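Local coordinates for uncharacterized protein ycf41 (PDB 3KOJ) that probably binds single-stranded DNA through an OB-fold domain, at residues V36-V41 and R54-G59. The protein carries 1 engineered substitution. Residues are numbered along the deposited sequence; the frame is centred on the assembly and turned at random.
Sequences VAEMVV and RLKVVG
Six backbone hydrogen bonds join 36-41 to 54-59, two at each of the antiparallel pairs A37–G59, M39–V57 and V41–L55. The shortest runs from G59 N to A37 O (2.8 Å), approaching the oxygen almost head-on, whereas V57 N sits 26° above the carbonyl plane of M39. On the face of M39, V41, L55 and V57, V41 crosses V57 at about a right angle, and their CG2 methyls meet at 3.8 Å; chi1 of -58° turns V41 CG1 anti to the carbonyl carbon and leaves CG2 wedged between N and C. M39, a selenomethionine, lies alongside V57, its CG 4.1 Å from V57 CB. V36 and V58 lie side by side, V36 CG2 touching V58 CG1 at 3.6 Å. On the face of E38, V40, K56 and V58, the fully extended K56 crosses E38 obliquely: K56 CE comes to 3.4 Å from E38 OE2, but the salt bridge from K56 NZ to E38 OE1 is long at 3.8 Å, and NZ has a second, weak ion pair with E100. R54 NE is hydrogen-bonded to Q42 OE1. L79 packs on M39, V41 and V57, and L83 of a second subunit on L55. Strands 35-43 and 53-60 form the second-to-third-strand hairpin of the OB-fold barrel wall, edged by 12-28 and 100-103.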
loop_
_atom_site.group_PDB
_atom_site.type_symbol
_atom_site.label_atom_id
_atom_site.label_comp_id
_atom_site.label_asym_id
_atom_site.label_seq_id
_atom_site.Cartn_x
_atom_site.Cartn_y
_atom_site.Cartn_z
ATOM N N VAL B 36 11.148 15.404 17.006
ATOM C CA VAL B 36 11.108 13.987 16.679
ATOM C C VAL B 36 10.375 13.261 17.797
ATOM O O VAL B 36 10.705 13.398 18.977
ATOM C CB VAL B 36 12.524 13.397 16.451
ATOM C CG1 VAL B 36 13.431 13.760 17.587
ATOM C CG2 VAL B 36 12.441 11.882 16.281
ATOM N N ALA B 37 9.345 12.519 17.412
ATOM C CA ALA B 37 8.529 11.790 18.366
ATOM C C ALA B 37 8.667 10.297 18.144
ATOM O O ALA B 37 8.685 9.832 17.002
ATOM C CB ALA B 37 7.072 12.199 18.211
ATOM N N GLU B 38 8.777 9.542 19.229
ATOM C CA GLU B 38 8.870 8.100 19.089
ATOM C C GLU B 38 7.906 7.426 20.052
ATOM O O GLU B 38 7.694 7.890 21.176
ATOM C CB GLU B 38 10.311 7.613 19.304
ATOM C CG GLU B 38 10.693 7.192 20.703
ATOM C CD GLU B 38 12.077 6.560 20.733
ATOM O OE1 GLU B 38 13.032 7.202 20.239
ATOM O OE2 GLU B 38 12.215 5.425 21.244
HETATM N N MSE B 39 7.296 6.347 19.586
HETATM C CA MSE B 39 6.349 5.603 20.399
HETATM C C MSE B 39 6.429 4.154 19.969
HETATM O O MSE B 39 7.219 3.808 19.097
HETATM C CB MSE B 39 4.925 6.149 20.192
HETATM C CG MSE B 39 4.383 6.027 18.776
HETATM SE SE MSE B 39 2.592 6.802 18.598
HETATM C CE MSE B 39 2.059 5.926 16.948
ATOM N N VAL B 40 5.626 3.304 20.591
ATOM C CA VAL B 40 5.615 1.896 20.229
ATOM C C VAL B 40 4.177 1.481 19.983
ATOM O O VAL B 40 3.275 1.905 20.700
ATOM C CB VAL B 40 6.209 1.013 21.352
ATOM C CG1 VAL B 40 6.141 -0.459 20.950
ATOM C CG2 VAL B 40 7.658 1.421 21.623
ATOM N N VAL B 41 3.963 0.666 18.956
ATOM C CA VAL B 41 2.623 0.192 18.656
ATOM C C VAL B 41 2.627 -1.326 18.600
ATOM O O VAL B 41 3.679 -1.953 18.466
ATOM C CB VAL B 41 2.095 0.739 17.307
ATOM C CG1 VAL B 41 2.095 2.259 17.332
ATOM C CG2 VAL B 41 2.941 0.201 16.141
ATOM N N ARG B 54 5.338 -5.950 18.103
ATOM C CA ARG B 54 5.492 -4.607 18.634
ATOM C C ARG B 54 6.543 -3.922 17.790
ATOM O O ARG B 54 7.577 -4.505 17.461
ATOM C CB ARG B 54 5.870 -4.629 20.110
ATOM C CG ARG B 54 4.702 -5.061 20.959
ATOM C CD ARG B 54 4.890 -4.737 22.426
ATOM N NE ARG B 54 3.605 -4.845 23.104
ATOM C CZ ARG B 54 3.297 -4.241 24.244
ATOM N NH1 ARG B 54 4.187 -3.474 24.863
ATOM N NH2 ARG B 54 2.081 -4.389 24.752
ATOM N N LEU B 55 6.267 -2.677 17.436
ATOM C CA LEU B 55 7.148 -1.945 16.552
ATOM C C LEU B 55 7.409 -0.511 16.981
ATOM O O LEU B 55 6.489 0.215 17.363
ATOM C CB LEU B 55 6.529 -1.967 15.155
ATOM C CG LEU B 55 7.174 -1.226 13.988
ATOM C CD1 LEU B 55 8.537 -1.832 13.671
ATOM C CD2 LEU B 55 6.242 -1.319 12.783
ATOM N N LYS B 56 8.671 -0.113 16.917
ATOM C CA LYS B 56 9.040 1.248 17.266
ATOM C C LYS B 56 8.608 2.121 16.094
ATOM O O LYS B 56 8.851 1.787 14.937
ATOM C CB LYS B 56 10.548 1.364 17.470
ATOM C CG LYS B 56 11.016 2.782 17.760
ATOM C CD LYS B 56 12.521 2.833 17.964
ATOM C CE LYS B 56 13.015 4.258 18.159
ATOM N NZ LYS B 56 14.493 4.303 18.356
ATOM N N VAL B 57 7.963 3.237 16.402
ATOM C CA VAL B 57 7.480 4.158 15.381
ATOM C C VAL B 57 8.087 5.530 15.639
ATOM O O VAL B 57 8.080 6.011 16.768
ATOM C CB VAL B 57 5.940 4.233 15.435
ATOM C CG1 VAL B 57 5.423 5.304 14.505
ATOM C CG2 VAL B 57 5.355 2.876 15.066
ATOM N N VAL B 58 8.620 6.154 14.593
ATOM C CA VAL B 58 9.248 7.462 14.731
ATOM C C VAL B 58 8.738 8.465 13.702
ATOM O O VAL B 58 8.635 8.156 12.517
ATOM C CB VAL B 58 10.780 7.352 14.579
ATOM C CG1 VAL B 58 11.430 8.713 14.815
ATOM C CG2 VAL B 58 11.324 6.307 15.553
ATOM N N GLY B 59 8.426 9.669 14.171
ATOM C CA GLY B 59 7.946 10.715 13.286
ATOM C C GLY B 59 8.809 11.959 13.407
ATOM O O GLY B 59 9.243 12.314 14.507
#